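Local coordinates for Alp7A (Bacillus subtilis, PDB 5EC0), which binds adenine nucleotide as an actin-like protein of the bacterial cytoskeleton and probably forms filaments that segregate plasmids, at residues M1-M6 with N17-Y22; L57-I62 with K158-G163; D117-I122 with E167-V172. All coordinates share one frame; numbering follows the deposited sequence.

Contact 1: M1-M6 with N17-Y22; sequences MNISRM and NLIDGY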
loop_
_atom_site.group_PDB
_atom_site.type_symbol
_atom_site.label_atom_id
_atom_site.label_comp_id
_atom_site.label_asym_id
_atom_site.label_seq_id
_atom_site.Cartn_x
_atom_site.Cartn_y
_atom_site.Cartn_z
ATOM N N MET A 1 11.333 23.412 4.726
ATOM C CA MET A 1 11.767 22.218 4.009
ATOM C C MET A 1 11.004 22.048 2.702
ATOM O O MET A 1 9.781 22.167 2.667
ATOM C CB MET A 1 11.585 20.963 4.871
ATOM C CG MET A 1 11.619 19.670 4.061
ATOM S SD MET A 1 11.183 18.154 4.950
ATOM C CE MET A 1 12.707 17.849 5.831
ATOM N N ASN A 2 11.734 21.763 1.628
ATOM C CA ASN A 2 11.109 21.525 0.343
ATOM C C ASN A 2 11.187 20.069 -0.127
ATOM O O ASN A 2 12.265 19.481 -0.199
ATOM C CB ASN A 2 11.731 22.428 -0.718
ATOM C CG ASN A 2 11.204 22.116 -2.093
ATOM O OD1 ASN A 2 10.071 22.462 -2.424
ATOM N ND2 ASN A 2 12.003 21.419 -2.892
ATOM N N ILE A 3 10.026 19.510 -0.461
ATOM C CA ILE A 3 9.896 18.148 -0.972
ATOM C C ILE A 3 9.467 18.144 -2.441
ATOM O O ILE A 3 8.475 18.778 -2.790
ATOM C CB ILE A 3 8.857 17.349 -0.171
ATOM C CG1 ILE A 3 9.330 17.121 1.258
ATOM C CG2 ILE A 3 8.543 16.003 -0.849
ATOM C CD1 ILE A 3 8.279 16.442 2.088
ATOM N N SER A 4 10.186 17.422 -3.296
ATOM C CA SER A 4 9.895 17.440 -4.726
ATOM C C SER A 4 8.756 16.494 -5.093
ATOM O O SER A 4 7.851 16.866 -5.840
ATOM C CB SER A 4 11.142 17.077 -5.537
ATOM O OG SER A 4 12.171 18.014 -5.304
ATOM N N ARG A 5 8.819 15.265 -4.585
ATOM C CA ARG A 5 7.849 14.229 -4.929
ATOM C C ARG A 5 7.387 13.498 -3.680
ATOM O O ARG A 5 8.207 13.016 -2.886
ATOM C CB ARG A 5 8.450 13.211 -5.918
ATOM C CG ARG A 5 9.049 13.815 -7.197
ATOM C CD ARG A 5 9.697 12.743 -8.100
ATOM N NE ARG A 5 10.424 11.735 -7.318
ATOM C CZ ARG A 5 11.649 11.902 -6.830
ATOM N NH1 ARG A 5 12.295 13.033 -7.050
ATOM N NH2 ARG A 5 12.226 10.944 -6.115
ATOM N N MET A 6 6.081 13.414 -3.487
ATOM C CA MET A 6 5.572 12.574 -2.419
ATOM C C MET A 6 4.444 11.680 -2.921
ATOM O O MET A 6 3.411 12.159 -3.386
ATOM C CB MET A 6 5.091 13.411 -1.239
ATOM C CG MET A 6 4.452 12.561 -0.153
ATOM S SD MET A 6 4.215 13.521 1.328
ATOM C CE MET A 6 3.558 12.283 2.448
ATOM N N ASN A 17 4.727 5.290 1.876
ATOM C CA ASN A 17 4.877 6.478 1.075
ATOM C C ASN A 17 6.349 6.582 0.629
ATOM O O ASN A 17 7.262 6.124 1.321
ATOM C CB ASN A 17 4.419 7.708 1.893
ATOM C CG ASN A 17 5.364 8.030 3.036
ATOM O OD1 ASN A 17 6.493 8.465 2.808
ATOM N ND2 ASN A 17 5.060 7.485 4.180
ATOM N N LEU A 18 6.591 7.219 -0.501
ATOM C CA LEU A 18 7.952 7.581 -0.851
ATOM C C LEU A 18 8.075 9.097 -0.876
ATOM O O LEU A 18 7.309 9.791 -1.561
ATOM C CB LEU A 18 8.345 7.000 -2.213
ATOM C CG LEU A 18 8.502 5.499 -2.430
ATOM C CD1 LEU A 18 8.406 5.174 -3.933
ATOM C CD2 LEU A 18 9.851 5.081 -1.888
ATOM N N ILE A 19 9.030 9.613 -0.122
ATOM C CA ILE A 19 9.253 11.050 -0.069
ATOM C C ILE A 19 10.647 11.333 -0.568
ATOM O O ILE A 19 11.618 10.956 0.075
ATOM C CB ILE A 19 9.082 11.599 1.353
ATOM C CG1 ILE A 19 7.696 11.220 1.895
ATOM C CG2 ILE A 19 9.263 13.086 1.357
ATOM C CD1 ILE A 19 7.503 11.512 3.362
ATOM N N ASP A 20 10.718 12.014 -1.712
ATOM C CA ASP A 20 11.948 12.190 -2.491
ATOM C C ASP A 20 12.769 10.906 -2.537
ATOM O O ASP A 20 13.971 10.927 -2.300
ATOM C CB ASP A 20 12.790 13.347 -1.940
ATOM C CG ASP A 20 12.172 14.714 -2.228
ATOM O OD1 ASP A 20 11.401 14.822 -3.208
ATOM O OD2 ASP A 20 12.455 15.678 -1.475
ATOM N N GLY A 21 12.100 9.789 -2.831
ATOM C CA GLY A 21 12.765 8.501 -2.956
ATOM C C GLY A 21 13.023 7.799 -1.636
ATOM O O GLY A 21 13.560 6.694 -1.607
ATOM N N TYR A 22 12.638 8.429 -0.535
ATOM C CA TYR A 22 12.813 7.805 0.764
ATOM C C TYR A 22 11.552 7.059 1.195
ATOM O O TYR A 22 10.455 7.639 1.300
ATOM C CB TYR A 22 13.199 8.852 1.810
ATOM C CG TYR A 22 13.440 8.285 3.194
ATOM C CD1 TYR A 22 14.627 7.641 3.510
ATOM C CD2 TYR A 22 12.472 8.393 4.183
ATOM C CE1 TYR A 22 14.844 7.120 4.789
ATOM C CE2 TYR A 22 12.681 7.885 5.456
ATOM C CZ TYR A 22 13.865 7.250 5.753
ATOM O OH TYR A 22 14.052 6.748 7.018
HETATM O O HOH W 1 13.584 18.076 -2.944
#
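The beta hairpin made by strands 2-10 and 14-19 opens the actin-like fold of Alp7A, and here the carboxylate of Asp-20 reaches back across it to the corner at Ser-4. Asp-20 OD1 takes two backbone N-H groups: Ser-4 N, at 2.9 Å through the syn lone pair, and Arg-5 N, at 3.0 Å and nearly along the C-O bond. With CG anti to its own carbonyl carbon (chi1 -72°), Asp-20 starts its side chain beside the backbone N, and OD1 meets the corner at Ser-4. A water donates to Asp-20 OD2 and is hydrogen-bonded to Ser-4 OG, so both carboxylate oxygens have partners, which probably restrains the group's rotation. Asp-20 N, in the second position of a type I' turn from Ile-19 to Tyr-22, donates to Arg-5 O at 2.9 Å. Met-6 and Ile-19, a non-hydrogen-bonded antiparallel pair, lie side by side, CG of Met-6 4.1 Å from CG1 of Ile-19. Ile-3 brings CD1 to 3.6 Å from CG2 of Ile-19. Arg-5 NH2 forms a salt bridge with Glu-370 and NH1 a hydrogen bond with Gln-377, both of helix 364-386, while Met-6 and Ile-19 pack on helix 95-112 and Ile-3 on strand 119-129.

Contact 2: L57-I62 with K158-G163; sequences LVSTVI and KVLTLG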
loop_
_atom_site.group_PDB
_atom_site.type_symbol
_atom_site.label_atom_id
_atom_site.label_comp_id
_atom_site.label_asym_id
_atom_site.label_seq_id
_atom_site.Cartn_x
_atom_site.Cartn_y
_atom_site.Cartn_z
ATOM N N LEU A 57 1.564 11.514 18.053
ATOM C CA LEU A 57 0.422 12.149 18.679
ATOM C C LEU A 57 0.307 13.552 18.106
ATOM O O LEU A 57 1.153 14.410 18.369
ATOM C CB LEU A 57 0.590 12.192 20.200
ATOM C CG LEU A 57 -0.450 12.973 21.010
ATOM C CD1 LEU A 57 -1.852 12.385 20.839
ATOM C CD2 LEU A 57 -0.055 13.036 22.497
ATOM N N VAL A 58 -0.727 13.785 17.314
ATOM C CA VAL A 58 -0.848 15.039 16.601
ATOM C C VAL A 58 -2.216 15.658 16.808
ATOM O O VAL A 58 -3.148 14.990 17.235
ATOM C CB VAL A 58 -0.626 14.857 15.090
ATOM C CG1 VAL A 58 0.769 14.302 14.807
ATOM C CG2 VAL A 58 -1.715 13.952 14.502
ATOM N N SER A 59 -2.336 16.941 16.495
ATOM C CA SER A 59 -3.641 17.571 16.431
ATOM C C SER A 59 -3.742 18.330 15.125
ATOM O O SER A 59 -2.736 18.784 14.579
ATOM C CB SER A 59 -3.871 18.513 17.607
ATOM O OG SER A 59 -3.151 19.718 17.425
ATOM N N THR A 60 -4.958 18.464 14.616
ATOM C CA THR A 60 -5.167 19.264 13.435
ATOM C C THR A 60 -6.572 19.849 13.509
ATOM O O THR A 60 -7.417 19.355 14.261
ATOM C CB THR A 60 -4.962 18.435 12.147
ATOM O OG1 THR A 60 -4.915 19.311 11.018
ATOM C CG2 THR A 60 -6.087 17.443 11.961
ATOM N N VAL A 61 -6.813 20.918 12.761
ATOM C CA VAL A 61 -8.112 21.574 12.805
ATOM C C VAL A 61 -8.997 21.098 11.667
ATOM O O VAL A 61 -8.662 21.240 10.500
ATOM C CB VAL A 61 -7.978 23.100 12.746
ATOM C CG1 VAL A 61 -9.322 23.735 12.411
ATOM C CG2 VAL A 61 -7.415 23.633 14.069
ATOM N N ILE A 62 -10.133 20.518 12.024
ATOM C CA ILE A 62 -11.063 19.997 11.042
ATOM C C ILE A 62 -12.420 20.627 11.263
ATOM O O ILE A 62 -13.018 20.436 12.318
ATOM C CB ILE A 62 -11.181 18.476 11.134
ATOM C CG1 ILE A 62 -9.838 17.828 10.805
ATOM C CG2 ILE A 62 -12.264 17.979 10.197
ATOM C CD1 ILE A 62 -9.713 16.407 11.298
ATOM N N LYS A 158 -0.113 19.912 14.359
ATOM C CA LYS A 158 0.744 20.014 15.544
ATOM C C LYS A 158 1.282 18.651 15.923
ATOM O O LYS A 158 0.539 17.683 15.939
ATOM C CB LYS A 158 -0.016 20.606 16.738
ATOM C CG LYS A 158 -0.433 22.063 16.541
ATOM C CD LYS A 158 -1.317 22.568 17.666
ATOM C CE LYS A 158 -1.523 24.076 17.536
ATOM N NZ LYS A 158 -2.297 24.685 18.666
ATOM N N VAL A 159 2.572 18.571 16.217
ATOM C CA VAL A 159 3.129 17.386 16.857
ATOM C C VAL A 159 3.102 17.645 18.353
ATOM O O VAL A 159 3.626 18.653 18.814
ATOM C CB VAL A 159 4.566 17.084 16.393
ATOM C CG1 VAL A 159 5.099 15.860 17.107
ATOM C CG2 VAL A 159 4.612 16.876 14.884
ATOM N N LEU A 160 2.472 16.758 19.114
ATOM C CA LEU A 160 2.312 17.006 20.546
ATOM C C LEU A 160 3.240 16.126 21.357
ATOM O O LEU A 160 3.268 16.200 22.579
ATOM C CB LEU A 160 0.863 16.779 20.964
ATOM C CG LEU A 160 -0.136 17.598 20.140
ATOM C CD1 LEU A 160 -1.563 17.144 20.415
ATOM C CD2 LEU A 160 0.023 19.101 20.408
ATOM N N THR A 161 3.997 15.281 20.665
ATOM C CA THR A 161 4.997 14.440 21.317
ATOM C C THR A 161 6.067 15.321 21.986
ATOM O O THR A 161 6.767 16.079 21.316
ATOM C CB THR A 161 5.622 13.474 20.290
ATOM O OG1 THR A 161 4.573 12.805 19.579
ATOM C CG2 THR A 161 6.510 12.442 20.949
ATOM N N LEU A 162 6.163 15.250 23.312
ATOM C CA LEU A 162 7.138 16.039 24.071
ATOM C C LEU A 162 8.565 15.861 23.542
ATOM O O LEU A 162 9.015 14.738 23.316
ATOM C CB LEU A 162 7.091 15.673 25.555
ATOM C CG LEU A 162 5.949 16.183 26.446
ATOM C CD1 LEU A 162 4.582 15.649 26.019
ATOM C CD2 LEU A 162 6.230 15.821 27.903
ATOM N N GLY A 163 9.267 16.976 23.343
ATOM C CA GLY A 163 10.585 16.959 22.732
ATOM C C GLY A 163 10.615 17.341 21.261
ATOM O O GLY A 163 11.646 17.790 20.761
#
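Ser-59 and Lys-158 face each other as a hydrogen-bonded antiparallel pair, and their side chains illustrate how a small polar group can lie against a long aliphatic one. Ser-59 OG sits between its own backbone N and carbonyl carbon (chi1 76°), which places it 3.3 Å from Lys-158 CB. The lysine chain, extended beyond CG, then runs past the hydroxyl, with CD 3.4 Å from Ser-59 OG, and takes its ammonium away from strand 56-62. Glu-66 supplies Ser-59 OG with a weak hydrogen bond and Lys-158 NZ with a long, weak ion pair. Leu-57 and Leu-160 approach at a slant: CG of Leu-57, anti to the backbone N (chi1 173°), comes within 4.0 Å of CB of Leu-160. From there Leu-160 sends CD1 to 3.9 Å from Ser-59 CB. Val-58 turns its side chain to the other face, its CB 3.2 Å from the backbone Lys-158 O, and packs on Ala-103 of helix 95-112. The backbone rungs are Lys-158 N to Ser-59 O at 2.9 Å, Ser-59 N to Lys-158 O, and Leu-160 N to Leu-57 O at 2.8 Å. Polar bonding across this contact thus belongs to the main chain, the side chains adding mainly apolar packing.

Contact 3: D117-I122 with E167-V172; sequences DNEVTI and ELTIKV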
loop_
_atom_site.group_PDB
_atom_site.type_symbol
_atom_site.label_atom_id
_atom_site.label_comp_id
_atom_site.label_asym_id
_atom_site.label_seq_id
_atom_site.Cartn_x
_atom_site.Cartn_y
_atom_site.Cartn_z
ATOM N N ASP A 117 12.592 24.668 11.666
ATOM C CA ASP A 117 11.856 24.835 10.407
ATOM C C ASP A 117 10.405 24.380 10.581
ATOM O O ASP A 117 10.153 23.201 10.790
ATOM C CB ASP A 117 12.542 24.046 9.282
ATOM C CG ASP A 117 11.934 24.311 7.916
ATOM O OD1 ASP A 117 11.051 25.186 7.802
ATOM O OD2 ASP A 117 12.348 23.635 6.950
ATOM N N ASN A 118 9.454 25.304 10.508
ATOM C CA ASN A 118 8.052 24.951 10.747
ATOM C C ASN A 118 7.195 24.869 9.485
ATOM O O ASN A 118 5.966 24.891 9.565
ATOM C CB ASN A 118 7.416 25.950 11.713
ATOM C CG ASN A 118 8.070 25.930 13.086
ATOM O OD1 ASN A 118 8.360 24.869 13.629
ATOM N ND2 ASN A 118 8.312 27.109 13.646
ATOM N N GLU A 119 7.833 24.761 8.323
ATOM C CA GLU A 119 7.090 24.784 7.069
ATOM C C GLU A 119 7.612 23.752 6.088
ATOM O O GLU A 119 8.823 23.603 5.922
ATOM C CB GLU A 119 7.146 26.178 6.430
ATOM C CG GLU A 119 5.856 26.573 5.706
ATOM C CD GLU A 119 6.046 27.720 4.728
ATOM O OE1 GLU A 119 5.517 28.825 4.988
ATOM O OE2 GLU A 119 6.715 27.504 3.693
ATOM N N VAL A 120 6.684 23.047 5.442
ATOM C CA VAL A 120 7.014 22.091 4.392
ATOM C C VAL A 120 6.239 22.421 3.125
ATOM O O VAL A 120 5.007 22.524 3.160
ATOM C CB VAL A 120 6.695 20.626 4.811
ATOM C CG1 VAL A 120 6.855 19.672 3.622
ATOM C CG2 VAL A 120 7.581 20.201 5.959
ATOM N N THR A 121 6.962 22.601 2.021
ATOM C CA THR A 121 6.357 22.669 0.695
ATOM C C THR A 121 6.550 21.351 -0.082
ATOM O O THR A 121 7.640 20.786 -0.117
ATOM C CB THR A 121 6.936 23.842 -0.141
ATOM O OG1 THR A 121 8.365 23.835 -0.049
ATOM C CG2 THR A 121 6.419 25.170 0.359
ATOM N N ILE A 122 5.472 20.863 -0.689
ATOM C CA ILE A 122 5.503 19.670 -1.523
ATOM C C ILE A 122 5.109 20.045 -2.960
ATOM O O ILE A 122 3.984 20.504 -3.203
ATOM C CB ILE A 122 4.541 18.575 -1.000
ATOM C CG1 ILE A 122 4.939 18.136 0.408
ATOM C CG2 ILE A 122 4.507 17.379 -1.950
ATOM C CD1 ILE A 122 3.828 17.428 1.145
ATOM N N GLU A 167 3.859 23.398 15.515
ATOM C CA GLU A 167 2.826 23.406 14.485
ATOM C C GLU A 167 3.470 23.558 13.104
ATOM O O GLU A 167 4.140 24.553 12.807
ATOM C CB GLU A 167 1.805 24.521 14.715
ATOM C CG GLU A 167 0.573 24.371 13.843
ATOM C CD GLU A 167 -0.499 25.400 14.155
ATOM O OE1 GLU A 167 -0.139 26.539 14.546
ATOM O OE2 GLU A 167 -1.699 25.063 14.012
ATOM N N LEU A 168 3.258 22.561 12.260
ATOM C CA LEU A 168 3.873 22.539 10.952
ATOM C C LEU A 168 2.855 22.988 9.913
ATOM O O LEU A 168 1.740 22.443 9.846
ATOM C CB LEU A 168 4.384 21.127 10.650
ATOM C CG LEU A 168 5.403 20.826 9.558
ATOM C CD1 LEU A 168 6.780 21.303 9.956
ATOM C CD2 LEU A 168 5.422 19.324 9.314
ATOM N N THR A 169 3.216 23.992 9.119
ATOM C CA THR A 169 2.408 24.318 7.938
ATOM C C THR A 169 2.911 23.512 6.742
ATOM O O THR A 169 4.104 23.527 6.433
ATOM C CB THR A 169 2.440 25.816 7.611
ATOM O OG1 THR A 169 1.990 26.551 8.746
ATOM C CG2 THR A 169 1.534 26.144 6.442
ATOM N N ILE A 170 1.995 22.802 6.087
ATOM C CA ILE A 170 2.318 21.965 4.931
ATOM C C ILE A 170 1.576 22.466 3.687
ATOM O O ILE A 170 0.341 22.482 3.659
ATOM C CB ILE A 170 1.956 20.467 5.190
ATOM C CG1 ILE A 170 2.770 19.916 6.363
ATOM C CG2 ILE A 170 2.173 19.620 3.960
ATOM C CD1 ILE A 170 2.147 18.675 7.004
ATOM N N LYS A 171 2.338 22.868 2.669
ATOM C CA LYS A 171 1.775 23.413 1.433
ATOM C C LYS A 171 1.991 22.486 0.257
ATOM O O LYS A 171 3.125 22.248 -0.168
ATOM C CB LYS A 171 2.367 24.786 1.115
ATOM C CG LYS A 171 1.896 25.884 2.077
ATOM C CD LYS A 171 2.777 27.118 1.985
ATOM C CE LYS A 171 2.230 28.248 2.828
ATOM N NZ LYS A 171 3.199 29.375 2.920
ATOM N N VAL A 172 0.890 21.962 -0.265
ATOM C CA VAL A 172 0.948 21.051 -1.407
ATOM C C VAL A 172 0.618 21.829 -2.664
ATOM O O VAL A 172 -0.523 22.261 -2.847
ATOM C CB VAL A 172 -0.022 19.875 -1.234
ATOM C CG1 VAL A 172 -0.098 19.041 -2.533
ATOM C CG2 VAL A 172 0.399 19.025 -0.024
#
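Lys-171 N donates to Val-120 O at 2.7 Å in a nearly straight bond, the shortest hydrogen bond between segments 117-122 and 167-172. The bonds on either side illustrate parallel pairing, in which one residue bonds two on the neighbouring strand: Val-120 N meets Thr-169 O at 2.8 Å, and Ile-122 N meets Lys-171 O. At the start of the ladder Thr-169 N reaches Asn-118 O at 2.9 Å. Just before it, Asp-117 OD1 accepts from Glu-119 N in an Asx turn that shapes the entry into the strand.

On the face bearing Glu-119, Thr-121, Thr-169 and Lys-171, the Glu-119 side chain lies beside Thr-169, CG 4.0 Å from CB of the threonine. Its OE1 forms a salt bridge with Lys-171 NZ at 3.2 Å, the ammonium standing above the carboxylate plane rather than in it. An alanine in place of Glu-119 would probably leave the Lys-171 ammonium without its carboxylate partner across the strands.

The opposite face is apolar. Ile-122 has CG1 anti to the carbonyl carbon (chi1 -61°); its CD1, placed by an extended chi2, touches CG2 of Ile-170 at 3.9 Å and CG2 of Val-172 at 4.0 Å. Val-120 CG2 meets Leu-168 CD2 at 4.1 Å, and helix 95-112 covers this side through Thr-105 and Gln-109. The actin-type sheet has strand order 3-2-1-4-5 with strands 1, 4 and 5 parallel; strands 2-10, 119-129 and 166-179 lie in that order here, making this the 4-5 pair, consistent with the actin family.

Overall arrangement
All three contacts belong to one mixed sheet, in which strand 119-129 pairs with strand 2-10 on one side and strand 166-179 on the other. Contacts 1 and 3, their centres 13 Å apart, therefore meet directly, through probable backbone hydrogen bonds between Thr-121 and both Met-1 and Ile-3. Strand 153-159 of contact 2 is the sheet neighbour of strand 166-179 of contact 3; the centres of these contacts lie 14 Å apart, and Lys-158 touches Glu-167. Contacts 1 and 2 are 21 Å apart between centres and do not touch. Along the chain contact 1 closes first, whereas the segments of contacts 2 and 3 alternate. The three pairings thus join strands from the N-terminus to about residue 172 into one sheet covered by helix 95-112, away from the ADP pocket.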